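PDB 3UZO: branched-chain-amino-acid aminotransferase from Deinococcus radiodurans, which probably catalyses the pyridoxal-phosphate-dependent transfer of amino groups between leucine, isoleucine or valine and 2-oxoglutarate in branched-chain amino acid metabolism. Local coordinates for residues 34-39 with 167-172; 43-48 with 160-165; 255-260 with 286-291; 134-139 with 345-350; 75-80 with 99-104. One frame throughout, in Å; residues are numbered along the deposited sequence.

Interaction 1: 34-39 with 167-172; sequences IRTDLR and VFCVPV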
# COMPACT_ATOMS: atom_id res chain seq x y z
N ILE A 34 23.54 -2.68 -2.33
CA ILE A 34 24.96 -2.53 -2.03
C ILE A 34 25.02 -1.09 -1.55
O ILE A 34 24.46 -0.19 -2.20
CB ILE A 34 25.83 -2.69 -3.29
CG1 ILE A 34 25.80 -4.15 -3.75
CG2 ILE A 34 27.26 -2.26 -2.98
CD1 ILE A 34 26.57 -4.41 -5.03
N ARG A 35 25.66 -0.86 -0.42
CA ARG A 35 25.73 0.50 0.10
C ARG A 35 26.75 1.34 -0.64
O ARG A 35 27.94 1.02 -0.68
CB ARG A 35 26.06 0.49 1.59
CG ARG A 35 26.06 1.88 2.21
CD ARG A 35 26.22 1.82 3.72
NE ARG A 35 26.24 3.16 4.30
CZ ARG A 35 26.15 3.40 5.61
NH1 ARG A 35 26.03 2.39 6.47
NH2 ARG A 35 26.17 4.66 6.06
N THR A 36 26.27 2.42 -1.27
CA THR A 36 27.19 3.30 -1.96
C THR A 36 27.55 4.41 -0.97
O THR A 36 27.00 4.46 0.13
CB THR A 36 26.58 3.87 -3.26
OG1 THR A 36 25.28 4.40 -2.99
CG2 THR A 36 26.46 2.75 -4.32
N ASP A 37 28.46 5.29 -1.35
CA ASP A 37 28.93 6.33 -0.42
C ASP A 37 27.96 7.41 0.05
O ASP A 37 27.79 7.62 1.25
CB ASP A 37 30.19 6.99 -0.99
CG ASP A 37 31.34 6.00 -1.19
OD1 ASP A 37 31.28 4.89 -0.61
OD2 ASP A 37 32.30 6.32 -1.91
N LEU A 38 27.33 8.11 -0.89
CA LEU A 38 26.46 9.21 -0.52
C LEU A 38 25.08 9.20 -1.19
O LEU A 38 24.94 8.82 -2.36
CB LEU A 38 27.16 10.52 -0.86
CG LEU A 38 28.47 10.79 -0.11
CD1 LEU A 38 29.28 11.86 -0.85
CD2 LEU A 38 28.16 11.20 1.31
N ARG A 39 24.08 9.63 -0.43
CA ARG A 39 22.72 9.72 -0.96
C ARG A 39 22.16 11.12 -0.70
O ARG A 39 22.62 11.83 0.21
CB ARG A 39 21.80 8.66 -0.35
CG ARG A 39 21.78 8.60 1.17
CD ARG A 39 22.16 7.20 1.65
NE ARG A 39 23.60 7.02 1.61
CZ ARG A 39 24.24 5.96 1.15
NH1 ARG A 39 23.58 4.91 0.64
NH2 ARG A 39 25.56 5.95 1.19
N VAL A 167 17.25 10.15 -2.59
CA VAL A 167 17.70 9.41 -3.76
C VAL A 167 19.01 8.71 -3.43
O VAL A 167 19.98 9.37 -3.06
CB VAL A 167 17.97 10.31 -5.01
CG1 VAL A 167 18.31 9.42 -6.22
CG2 VAL A 167 16.76 11.17 -5.33
N PHE A 168 19.02 7.38 -3.52
CA PHE A 168 20.25 6.63 -3.30
C PHE A 168 20.47 5.80 -4.56
O PHE A 168 19.54 5.64 -5.37
CB PHE A 168 20.19 5.75 -2.03
CG PHE A 168 19.21 4.62 -2.08
CD1 PHE A 168 19.55 3.40 -2.68
CD2 PHE A 168 17.96 4.74 -1.48
CE1 PHE A 168 18.66 2.31 -2.66
CE2 PHE A 168 17.06 3.66 -1.46
CZ PHE A 168 17.42 2.44 -2.05
N CYS A 169 21.69 5.33 -4.76
CA CYS A 169 21.99 4.55 -5.95
C CYS A 169 22.63 3.23 -5.59
O CYS A 169 23.18 3.07 -4.50
CB CYS A 169 22.90 5.34 -6.90
SG CYS A 169 24.55 5.69 -6.26
N VAL A 170 22.55 2.28 -6.51
CA VAL A 170 23.10 0.93 -6.32
C VAL A 170 23.55 0.39 -7.67
O VAL A 170 22.78 0.36 -8.62
CB VAL A 170 22.01 -0.04 -5.77
CG1 VAL A 170 22.61 -1.44 -5.55
CG2 VAL A 170 21.42 0.50 -4.47
N PRO A 171 24.83 -0.03 -7.77
CA PRO A 171 25.28 -0.57 -9.05
C PRO A 171 24.54 -1.89 -9.25
O PRO A 171 24.41 -2.66 -8.30
CB PRO A 171 26.78 -0.77 -8.82
CG PRO A 171 26.84 -1.10 -7.34
CD PRO A 171 25.89 -0.08 -6.75
N VAL A 172 24.04 -2.15 -10.45
CA VAL A 172 23.30 -3.39 -10.69
C VAL A 172 23.54 -3.99 -12.07
O VAL A 172 24.03 -3.33 -12.99
CB VAL A 172 21.77 -3.17 -10.59
CG1 VAL A 172 21.41 -2.50 -9.28
CG2 VAL A 172 21.28 -2.34 -11.78
O HOH W 1 23.28 2.43 -1.67
O HOH W 2 23.57 6.38 -2.79
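Arg39 and Phe168 bring the two flat groups of this contact, yet neither stacks on the other. The guanidinium of Arg39 has water 2 over one face, displaced toward the rim, while the Phe168 ring takes CG2 of its strand neighbour Val170 at its edge. The two residues meet nearer the backbone, where Arg39 CB lies 3.7 Å from Phe168 CB and 3.3 Å from Val167 O. The polar centre is Thr36. With chi1 at 50°, OG1 stands between the backbone N and the carbonyl carbon and donates to Cys169 O over 2.9 Å, tilted 34° from the carbonyl plane. Besides this direct bond, water 1 bridges Ile34 O and Thr36 N to Cys169 O, and water 2 ties Thr36 OG1 and Leu38 O to Cys169 N. Thr36 CG2 lies 3.8 Å from Pro171 CD as the two side chains pass in opposite directions; the Ile34 side chain crosses Pro171 at about a right angle. The loop leading into strand 39-45 is thus sealed onto strand 162-172 beside the subunit interface, where Arg39 forms a salt bridge with Glu64 of the second subunit. Helix 115-128 packs on Val167 and Cys169, and strand 141-151 packs glutamate-binding Arg145 and Phe147 on Phe168.

Interaction 2: 43-48 with 160-165; sequences HWKDGE and APEFIF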
# COMPACT_ATOMS: atom_id res chain seq x y z
N HIS A 43 13.95 17.63 2.87
CA HIS A 43 12.84 17.63 3.80
C HIS A 43 11.77 18.63 3.39
O HIS A 43 12.07 19.72 2.90
CB HIS A 43 13.33 18.01 5.20
CG HIS A 43 14.39 17.10 5.74
ND1 HIS A 43 14.10 15.94 6.43
CD2 HIS A 43 15.74 17.17 5.67
CE1 HIS A 43 15.23 15.34 6.77
NE2 HIS A 43 16.24 16.06 6.32
N TRP A 44 10.51 18.25 3.60
CA TRP A 44 9.40 19.13 3.30
C TRP A 44 8.74 19.44 4.64
O TRP A 44 8.53 18.56 5.46
CB TRP A 44 8.37 18.44 2.40
CG TRP A 44 7.29 19.36 1.91
CD1 TRP A 44 7.24 20.03 0.72
CD2 TRP A 44 6.07 19.69 2.60
NE1 TRP A 44 6.07 20.74 0.61
CE2 TRP A 44 5.33 20.56 1.76
CE3 TRP A 44 5.53 19.35 3.85
CZ2 TRP A 44 4.08 21.08 2.12
CZ3 TRP A 44 4.28 19.87 4.21
CH2 TRP A 44 3.57 20.72 3.34
N LYS A 45 8.42 20.71 4.85
CA LYS A 45 7.77 21.12 6.08
C LYS A 45 7.26 22.55 5.92
O LYS A 45 7.83 23.35 5.19
CB LYS A 45 8.76 21.06 7.26
CG LYS A 45 8.15 21.44 8.60
CD LYS A 45 9.16 21.35 9.74
CE LYS A 45 10.32 22.32 9.53
NZ LYS A 45 11.26 22.31 10.69
N ASP A 46 6.16 22.84 6.60
CA ASP A 46 5.57 24.17 6.54
C ASP A 46 5.35 24.67 5.11
O ASP A 46 5.61 25.84 4.81
CB ASP A 46 6.45 25.17 7.30
CG ASP A 46 6.62 24.80 8.76
OD1 ASP A 46 5.62 24.39 9.38
OD2 ASP A 46 7.75 24.92 9.29
N GLY A 47 4.89 23.79 4.23
CA GLY A 47 4.60 24.20 2.87
C GLY A 47 5.68 24.19 1.79
O GLY A 47 5.40 24.59 0.66
N GLU A 48 6.90 23.75 2.09
CA GLU A 48 7.91 23.74 1.04
C GLU A 48 9.10 22.82 1.28
O GLU A 48 9.39 22.44 2.41
CB GLU A 48 8.43 25.16 0.79
CG GLU A 48 9.23 25.74 1.93
CD GLU A 48 9.64 27.17 1.66
OE1 GLU A 48 8.74 28.02 1.47
OE2 GLU A 48 10.85 27.45 1.64
N ALA A 160 0.52 13.13 5.82
CA ALA A 160 1.57 13.50 6.78
C ALA A 160 1.81 15.00 6.87
O ALA A 160 1.59 15.73 5.91
CB ALA A 160 2.88 12.80 6.40
N PRO A 161 2.28 15.47 8.03
CA PRO A 161 2.56 16.90 8.23
C PRO A 161 3.90 17.26 7.61
O PRO A 161 4.19 18.43 7.34
CB PRO A 161 2.58 17.03 9.75
CG PRO A 161 3.19 15.72 10.17
CD PRO A 161 2.43 14.73 9.30
N GLU A 162 4.73 16.25 7.39
CA GLU A 162 6.05 16.45 6.80
C GLU A 162 6.39 15.30 5.85
O GLU A 162 5.76 14.24 5.89
CB GLU A 162 7.11 16.54 7.89
CG GLU A 162 6.85 17.63 8.92
CD GLU A 162 7.98 17.76 9.93
OE1 GLU A 162 7.76 18.41 10.97
OE2 GLU A 162 9.07 17.21 9.67
N PHE A 163 7.37 15.53 4.99
CA PHE A 163 7.78 14.51 4.05
C PHE A 163 9.28 14.53 3.83
O PHE A 163 9.96 15.53 4.08
CB PHE A 163 7.10 14.71 2.69
CG PHE A 163 5.60 14.78 2.77
CD1 PHE A 163 4.97 15.96 3.16
CD2 PHE A 163 4.82 13.66 2.48
CE1 PHE A 163 3.58 16.02 3.26
CE2 PHE A 163 3.44 13.71 2.59
CZ PHE A 163 2.81 14.89 2.98
N ILE A 164 9.79 13.40 3.36
CA ILE A 164 11.20 13.28 3.04
C ILE A 164 11.30 12.82 1.58
O ILE A 164 10.49 12.01 1.11
CB ILE A 164 11.91 12.24 3.94
CG1 ILE A 164 12.20 12.84 5.31
CG2 ILE A 164 13.18 11.75 3.25
CD1 ILE A 164 12.91 11.89 6.27
N PHE A 165 12.26 13.39 0.87
CA PHE A 165 12.52 13.01 -0.52
C PHE A 165 13.98 12.60 -0.49
O PHE A 165 14.83 13.36 -0.03
CB PHE A 165 12.37 14.19 -1.48
CG PHE A 165 12.99 13.94 -2.84
CD1 PHE A 165 12.68 12.79 -3.56
CD2 PHE A 165 13.85 14.88 -3.41
CE1 PHE A 165 13.22 12.58 -4.83
CE2 PHE A 165 14.39 14.68 -4.68
CZ PHE A 165 14.08 13.52 -5.39
O HOH W 3 4.79 21.04 8.13
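Trp44 and Phe163 run out alongside each other from the same face of the sheet, as an antiparallel hydrogen-bonded pair. The Phe163 ring turns its edge to the face of the Trp44 six-membered ring, offset, with the planes at 78° and the closest carbons, Trp44 CE3 and Phe163 CD1, 3.5 Å apart. Pro161 O comes in at the indole edge, 3.4 Å from Trp44 CZ3. The backbones of Trp44 and Phe163 bond both ways, Trp44 N to Phe163 O at 2.8 Å and Phe163 N to Trp44 O at 3.3 Å. On the other side of the sheet His43, the non-hydrogen-bonded partner of Ile164, rests its ND1 3.8 Å from Ile164 CG1. Lys45 and Glu162 lie across from each other, Lys45 CD 3.5 Å from Glu162 OE1, although Lys45 NZ is not in contact with the carboxylate. Farther out, the type I' turn from Lys45 to Glu48 closes a beta hairpin and folds Gly47 N and Glu48 N over one indole face, near the rim. Water 3 joins Asp46 N to Pro161 O. Strand 39-45 is flanked by 48-55, whose Trp49 ring meets Trp44 edge-to-face; strand 162-172 is flanked by 141-151, and helix 115-128 packs on Phe165.

Interaction 3: 255-260 with 286-291; sequences VTPQSP and GDIRID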
# COMPACT_ATOMS: atom_id res chain seq x y z
N VAL A 255 2.06 -4.59 -29.94
CA VAL A 255 0.86 -4.39 -29.14
C VAL A 255 1.14 -4.41 -27.64
O VAL A 255 1.90 -5.24 -27.15
CB VAL A 255 -0.21 -5.46 -29.46
CG1 VAL A 255 -1.48 -5.17 -28.68
CG2 VAL A 255 -0.48 -5.49 -30.95
N THR A 256 0.52 -3.48 -26.92
CA THR A 256 0.66 -3.40 -25.47
C THR A 256 -0.68 -2.98 -24.88
O THR A 256 -1.43 -2.22 -25.50
CB THR A 256 1.76 -2.38 -25.05
OG1 THR A 256 2.98 -2.71 -25.72
CG2 THR A 256 2.02 -2.46 -23.56
N PRO A 257 -1.01 -3.48 -23.68
CA PRO A 257 -2.29 -3.13 -23.06
C PRO A 257 -2.50 -1.66 -22.71
O PRO A 257 -1.56 -0.92 -22.42
CB PRO A 257 -2.34 -4.04 -21.82
CG PRO A 257 -0.91 -4.29 -21.51
CD PRO A 257 -0.30 -4.49 -22.87
N GLN A 258 -3.76 -1.25 -22.76
CA GLN A 258 -4.15 0.11 -22.41
C GLN A 258 -5.10 -0.06 -21.24
O GLN A 258 -6.19 -0.60 -21.39
CB GLN A 258 -4.87 0.79 -23.58
CG GLN A 258 -5.18 2.26 -23.32
CD GLN A 258 -5.71 2.98 -24.55
OE1 GLN A 258 -6.73 2.59 -25.12
NE2 GLN A 258 -5.02 4.04 -24.95
N SER A 259 -4.65 0.38 -20.07
CA SER A 259 -5.45 0.24 -18.87
C SER A 259 -5.15 1.32 -17.85
O SER A 259 -4.00 1.72 -17.67
CB SER A 259 -5.20 -1.13 -18.23
OG SER A 259 -5.80 -1.21 -16.95
N PRO A 260 -6.18 1.79 -17.16
CA PRO A 260 -6.02 2.83 -16.15
C PRO A 260 -5.40 2.27 -14.86
O PRO A 260 -4.99 3.02 -13.99
CB PRO A 260 -7.45 3.30 -15.92
CG PRO A 260 -8.23 2.03 -16.08
CD PRO A 260 -7.60 1.42 -17.32
N GLY A 286 -3.99 -1.40 -26.73
CA GLY A 286 -5.35 -1.88 -26.62
C GLY A 286 -5.47 -3.13 -25.79
O GLY A 286 -4.54 -3.49 -25.06
N ASP A 287 -6.60 -3.81 -25.90
CA ASP A 287 -6.84 -5.02 -25.14
C ASP A 287 -6.12 -6.23 -25.70
O ASP A 287 -6.03 -6.41 -26.91
CB ASP A 287 -8.33 -5.34 -25.06
CG ASP A 287 -9.10 -4.34 -24.24
OD1 ASP A 287 -8.64 -4.00 -23.13
OD2 ASP A 287 -10.18 -3.90 -24.69
N ILE A 288 -5.59 -7.05 -24.81
CA ILE A 288 -4.93 -8.28 -25.19
C ILE A 288 -5.57 -9.32 -24.28
O ILE A 288 -5.21 -9.42 -23.10
CB ILE A 288 -3.41 -8.22 -24.93
CG1 ILE A 288 -2.79 -7.08 -25.74
CG2 ILE A 288 -2.77 -9.56 -25.28
CD1 ILE A 288 -1.27 -7.08 -25.76
N ARG A 289 -6.54 -10.06 -24.80
CA ARG A 289 -7.23 -11.08 -24.02
C ARG A 289 -6.30 -12.25 -23.74
O ARG A 289 -5.49 -12.63 -24.60
CB ARG A 289 -8.47 -11.58 -24.78
CG ARG A 289 -9.56 -10.52 -24.99
CD ARG A 289 -10.73 -11.08 -25.79
NE ARG A 289 -11.34 -12.23 -25.13
CZ ARG A 289 -12.27 -12.15 -24.19
NH1 ARG A 289 -12.72 -10.97 -23.78
NH2 ARG A 289 -12.74 -13.26 -23.64
N ILE A 290 -6.39 -12.84 -22.55
CA ILE A 290 -5.53 -13.96 -22.21
C ILE A 290 -5.86 -15.20 -23.00
O ILE A 290 -5.09 -16.16 -23.00
CB ILE A 290 -5.58 -14.34 -20.71
CG1 ILE A 290 -6.77 -13.68 -20.02
CG2 ILE A 290 -4.25 -14.00 -20.04
CD1 ILE A 290 -8.09 -14.32 -20.35
N ASP A 291 -6.99 -15.19 -23.69
CA ASP A 291 -7.40 -16.36 -24.47
C ASP A 291 -7.04 -16.24 -25.95
O ASP A 291 -7.38 -17.11 -26.76
CB ASP A 291 -8.91 -16.60 -24.31
CG ASP A 291 -9.75 -15.63 -25.13
OD1 ASP A 291 -9.46 -14.42 -25.12
OD2 ASP A 291 -10.71 -16.10 -25.78
O HOH W 4 -6.14 -3.41 -21.90
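Thr256 and Gly286 join the backbones, Gly286 N donating to Thr256 O over 3.0 Å at an N-H...O angle of 147°. They belong to neighbouring parallel strands of a beta-alpha-beta crossover, in which strand 253-257 leads through helix 266-277 to strand 282-286 at its side. The return bond from Gln258 N to Gly286 O is weak, and the CA-H of Pro257 points nearly straight at the same oxygen of Gly286, CA to O 3.0 Å with 170° at the hydrogen. Two residues after Gly286, the Ile288 side chain turns back to Val255 and Pro257. Its CG1, anti to the carbonyl carbon, lies 3.7 Å from Val255 CG1, and the extended chi2 (-169°) carries Ile288 CD1 on to Val255 and to Pro257 CD, 4.0 Å away. Phe296 of strand 296-302 packs on both Val255 and Ile288, and Val255, Pro257 and Ile288 are buried. Thr256 faces away from the 286-291 loop and packs on Phe245. On the outer side, water 4 donates to both Gln258 O and Asp287 OD1, linking the diverging chains. The tightest carbon pair is Val255 CG1 and Ile288 CD1, only 3.5 Å apart, closer than usual van der Waals contact.

Interaction 4: 134-139 with 345-350; sequences PPYGTG and YGDKEA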
# COMPACT_ATOMS: atom_id res chain seq x y z
N PRO A 134 29.26 0.88 -13.18
CA PRO A 134 29.90 -0.21 -13.92
C PRO A 134 30.50 0.27 -15.24
O PRO A 134 29.83 0.94 -16.02
CB PRO A 134 28.75 -1.20 -14.14
CG PRO A 134 27.90 -0.99 -12.90
CD PRO A 134 27.88 0.53 -12.80
N PRO A 135 31.77 -0.07 -15.51
CA PRO A 135 32.41 0.36 -16.76
C PRO A 135 31.81 -0.25 -18.02
O PRO A 135 31.15 -1.30 -17.98
CB PRO A 135 33.87 -0.04 -16.56
CG PRO A 135 33.77 -1.24 -15.67
CD PRO A 135 32.73 -0.80 -14.66
N TYR A 136 32.04 0.41 -19.15
CA TYR A 136 31.53 -0.07 -20.43
C TYR A 136 32.16 -1.43 -20.71
O TYR A 136 33.36 -1.63 -20.49
CB TYR A 136 31.87 0.92 -21.55
CG TYR A 136 31.24 0.57 -22.88
CD1 TYR A 136 31.87 -0.29 -23.77
CD2 TYR A 136 29.98 1.06 -23.22
CE1 TYR A 136 31.26 -0.67 -24.96
CE2 TYR A 136 29.36 0.70 -24.40
CZ TYR A 136 30.00 -0.17 -25.27
OH TYR A 136 29.38 -0.53 -26.44
N GLY A 137 31.36 -2.36 -21.20
CA GLY A 137 31.88 -3.70 -21.44
C GLY A 137 31.18 -4.61 -20.46
O GLY A 137 30.98 -5.79 -20.73
N THR A 138 30.84 -4.06 -19.30
CA THR A 138 30.10 -4.80 -18.29
C THR A 138 28.69 -4.29 -18.53
O THR A 138 28.45 -3.08 -18.47
CB THR A 138 30.49 -4.42 -16.83
OG1 THR A 138 29.90 -3.15 -16.51
CG2 THR A 138 32.00 -4.33 -16.67
N GLY A 139 27.76 -5.18 -18.81
CA GLY A 139 26.41 -4.73 -19.06
C GLY A 139 25.73 -4.18 -17.81
O GLY A 139 24.51 -4.25 -17.69
N TYR A 345 23.26 3.18 -23.60
CA TYR A 345 24.71 3.17 -23.44
C TYR A 345 25.48 4.09 -24.38
O TYR A 345 26.70 4.09 -24.36
CB TYR A 345 25.26 1.75 -23.57
CG TYR A 345 25.02 0.89 -22.37
CD1 TYR A 345 23.89 0.08 -22.28
CD2 TYR A 345 25.92 0.89 -21.30
CE1 TYR A 345 23.66 -0.71 -21.16
CE2 TYR A 345 25.70 0.11 -20.18
CZ TYR A 345 24.57 -0.69 -20.11
OH TYR A 345 24.35 -1.46 -19.00
N GLY A 346 24.76 4.85 -25.20
CA GLY A 346 25.42 5.77 -26.12
C GLY A 346 25.96 5.19 -27.41
O GLY A 346 26.76 5.84 -28.10
N ASP A 347 25.56 3.98 -27.76
CA ASP A 347 26.05 3.37 -28.99
C ASP A 347 25.15 3.68 -30.18
O ASP A 347 25.54 3.46 -31.33
CB ASP A 347 26.18 1.86 -28.83
CG ASP A 347 27.27 1.48 -27.86
OD1 ASP A 347 28.38 2.04 -27.97
OD2 ASP A 347 27.01 0.63 -26.98
N LYS A 348 23.96 4.18 -29.90
CA LYS A 348 23.02 4.53 -30.95
C LYS A 348 22.53 5.94 -30.73
O LYS A 348 22.40 6.39 -29.59
CB LYS A 348 21.83 3.56 -30.97
CG LYS A 348 22.18 2.15 -31.42
CD LYS A 348 20.95 1.26 -31.34
CE LYS A 348 21.25 -0.14 -31.84
NZ LYS A 348 21.67 -0.15 -33.27
N GLU A 349 22.23 6.63 -31.82
CA GLU A 349 21.74 7.99 -31.73
C GLU A 349 20.49 8.03 -30.86
O GLU A 349 19.55 7.28 -31.07
CB GLU A 349 21.41 8.51 -33.13
CG GLU A 349 21.03 9.97 -33.18
CD GLU A 349 20.75 10.44 -34.59
OE1 GLU A 349 19.80 9.93 -35.21
OE2 GLU A 349 21.48 11.33 -35.08
N ALA A 350 20.50 8.91 -29.86
CA ALA A 350 19.37 9.04 -28.96
C ALA A 350 18.35 10.01 -29.54
O ALA A 350 18.72 10.97 -30.20
CB ALA A 350 19.83 9.55 -27.61
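Tyr136 and Asp347 reach toward each other tip to tip, and their polar ends make the one hydrogen bond between the two segments of this surface contact. Tyr136 CG is anti to the backbone N (chi1 -173°), and at the far end of the ring OH donates to Asp347 OD2 over 2.7 Å, on the syn side of the carboxylate. OD2 lies at the edge of the phenol ring, while the carboxylate is turned 81° against it. Asp347 OD1 is 3.2 Å from the same Tyr136 OH. Carbon contact is much looser: Tyr136 CE2 comes no nearer than 4.3 Å to Tyr345 CB. Both Tyr136 and Asp347 are exposed, so their bond lies on the solvent side. Tyr345 extends toward the 134-139 loop; its OH lies 3.1 Å from Gly139 O and is hydrogen-bonded to the next carbonyl, that of Gly140, and its ring meets Tyr82 edge-to-face. The 134-139 loop is pinned internally, since Pro135 O accepts from both Thr138 N and Thr138 OG1, the latter at 2.7 Å. Two loops meet here, one leading into strand 141-151 and the other leaving helix 331-344, whose C-terminus is closed at Gly346, with its positive phi, by a Schellman motif.

Interaction 5: 75-80 with 99-104; sequences CFEGLK and ARMRMS. With PLP (pyridoxal-5'-phosphate), chain C.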
# COMPACT_ATOMS: atom_id res chain seq x y z
N CYS A 75 5.98 6.66 -2.25
CA CYS A 75 6.01 6.42 -3.68
C CYS A 75 7.47 6.45 -4.07
O CYS A 75 8.31 6.98 -3.34
CB CYS A 75 5.21 7.48 -4.45
SG CYS A 75 5.98 9.12 -4.58
N PHE A 76 7.79 5.88 -5.22
CA PHE A 76 9.18 5.86 -5.63
C PHE A 76 9.35 5.77 -7.13
O PHE A 76 8.39 5.56 -7.88
CB PHE A 76 9.90 4.68 -4.96
CG PHE A 76 9.52 3.32 -5.52
CD1 PHE A 76 10.31 2.70 -6.48
CD2 PHE A 76 8.37 2.68 -5.08
CE1 PHE A 76 9.97 1.44 -6.98
CE2 PHE A 76 8.01 1.42 -5.58
CZ PHE A 76 8.81 0.80 -6.53
N GLU A 77 10.58 5.97 -7.56
CA GLU A 77 10.92 5.90 -8.96
C GLU A 77 12.12 4.98 -9.13
O GLU A 77 12.71 4.53 -8.15
CB GLU A 77 11.26 7.28 -9.51
CG GLU A 77 10.06 8.03 -10.07
CD GLU A 77 9.38 7.27 -11.19
OE1 GLU A 77 10.08 6.64 -12.00
OE2 GLU A 77 8.13 7.31 -11.26
N GLY A 78 12.46 4.72 -10.38
CA GLY A 78 13.59 3.86 -10.68
C GLY A 78 14.13 4.24 -12.04
O GLY A 78 13.39 4.24 -13.02
N LEU A 79 15.41 4.60 -12.10
CA LEU A 79 16.02 4.97 -13.36
C LEU A 79 17.51 4.69 -13.26
O LEU A 79 18.04 4.53 -12.16
CB LEU A 79 15.78 6.45 -13.70
CG LEU A 79 16.28 7.52 -12.74
CD1 LEU A 79 16.41 8.83 -13.50
CD2 LEU A 79 15.33 7.65 -11.55
N LYS A 80 18.18 4.65 -14.40
CA LYS A 80 19.60 4.30 -14.41
C LYS A 80 20.54 5.30 -15.06
O LYS A 80 20.13 6.09 -15.91
CB LYS A 80 19.79 2.96 -15.12
CG LYS A 80 19.21 1.72 -14.41
CD LYS A 80 19.27 0.51 -15.36
CE LYS A 80 18.88 -0.79 -14.66
NZ LYS A 80 18.56 -1.83 -15.69
N ALA A 99 8.20 13.56 -13.88
CA ALA A 99 6.79 13.81 -14.15
C ALA A 99 5.92 12.70 -13.55
O ALA A 99 4.87 12.97 -12.95
CB ALA A 99 6.56 13.89 -15.66
N ARG A 100 6.36 11.46 -13.69
CA ARG A 100 5.58 10.36 -13.14
C ARG A 100 5.53 10.40 -11.62
O ARG A 100 4.50 10.09 -11.03
CB ARG A 100 6.13 9.01 -13.60
CG ARG A 100 5.22 7.84 -13.21
CD ARG A 100 5.64 6.55 -13.88
NE ARG A 100 6.93 6.08 -13.41
CZ ARG A 100 7.58 5.05 -13.93
NH1 ARG A 100 7.04 4.38 -14.95
NH2 ARG A 100 8.76 4.68 -13.45
N MET A 101 6.63 10.79 -10.98
CA MET A 101 6.61 10.82 -9.53
C MET A 101 5.69 11.93 -9.06
O MET A 101 5.15 11.87 -7.96
CB MET A 101 8.01 11.02 -8.95
CG MET A 101 8.07 10.62 -7.48
SD MET A 101 9.75 10.64 -6.83
CE MET A 101 9.91 12.35 -6.49
N ARG A 102 5.51 12.95 -9.90
CA ARG A 102 4.61 14.05 -9.57
C ARG A 102 3.19 13.49 -9.54
O ARG A 102 2.36 13.87 -8.71
CB ARG A 102 4.72 15.14 -10.64
CG ARG A 102 4.66 16.55 -10.10
CD ARG A 102 5.83 17.37 -10.60
NE ARG A 102 5.90 17.40 -12.06
CZ ARG A 102 7.04 17.33 -12.73
NH1 ARG A 102 8.19 17.22 -12.08
NH2 ARG A 102 7.04 17.37 -14.06
N MET A 103 2.91 12.57 -10.46
CA MET A 103 1.58 11.97 -10.51
C MET A 103 1.39 11.01 -9.33
O MET A 103 0.30 10.95 -8.76
CB MET A 103 1.36 11.25 -11.84
CG MET A 103 1.16 12.20 -13.01
SD MET A 103 0.03 13.60 -12.62
CE MET A 103 -1.58 12.91 -13.13
N SER A 104 2.44 10.28 -8.97
CA SER A 104 2.34 9.37 -7.83
C SER A 104 2.10 10.19 -6.56
O SER A 104 1.23 9.86 -5.75
CB SER A 104 3.63 8.55 -7.66
OG SER A 104 3.81 7.63 -8.73
N1 PLP C . 5.24 -2.12 -13.98
C2 PLP C . 5.55 -2.09 -12.61
C2A PLP C . 4.55 -2.71 -11.63
C3 PLP C . 6.79 -1.47 -12.22
O3 PLP C . 7.12 -1.42 -10.92
C4 PLP C . 7.67 -0.89 -13.21
C4A PLP C . 9.01 -0.21 -12.72
C5 PLP C . 7.27 -0.97 -14.63
C6 PLP C . 6.07 -1.58 -14.98
C5A PLP C . 8.06 -0.44 -15.76
O4P PLP C . 8.20 0.96 -15.75
P PLP C . 9.57 1.64 -16.15
O1P PLP C . 10.69 1.23 -15.25
O2P PLP C . 9.23 3.15 -16.03
O3P PLP C . 9.75 1.35 -17.61
O HOH W 5 6.46 7.63 -8.84
O HOH W 6 11.26 2.57 -12.69
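Glu77 and Arg100 set their flat ends nearly coplanar, carboxylate and guanidinium planes 26° apart, and join in a side-on, two-pronged salt bridge. Arg100 NE meets the syn lone pair of Glu77 OE2 at 2.8 Å, almost perfectly straight at 176°, while Arg100 NH2 reaches Glu77 OE1, also at 2.8 Å. The Arg100 chain bends at chi3 (67°), which sets NE for this grip. Farther round the guanidinium edge, Arg100 NH1 donates to O2P of the pyridoxal phosphate at 2.7 Å and also to Pro264 O, and NH2 adds a weak bond to O2P. Glu77 is thus a second-shell residue that helps fix the rotation of a cofactor-binding arginine, and its charge would be expected to balance part of the positive charge beside the phosphate. Water 6 links Gly78 O to PLP O1P; water 5 donates to Phe76 O and Glu77 OE2 and bonds Ser104 OG, itself bonded to Lys202 N. Beside the ion pair, the Glu77 and Met101 side chains cross at a slant, Glu77 CG 3.8 Å from Met101 CB, and Cys75 CB touches Ser104 CB at 3.7 Å. Helix 94-107 thereby lies against strand 74-83, which pairs with strand 141-151; Phe118 of helix 115-128 packs on Glu77 and Met101.

Interactions 1, 2 and 5 belong to one antiparallel sheet. Interactions 1 and 2 share strand 162-172, one at its inner end and one toward its outer tip, while interaction 5 lays a helix on strand 74-83 and touches both through packing. Interaction 5, nearest the chain centre, is buried and charged around the cofactor; interaction 1 is buried too but depends on a threonine and ordered water. Interaction 2 is only partly buried, pairing an aromatic contact on one side of the sheet with exposed polar side chains on the other. Interaction 3 lies in the other, mixed sheet and is chiefly backbone and aliphatic. Interaction 4 is the surface case, two loops linked tyrosine to aspartate, with Pro134 packing on Pro171 of interaction 1.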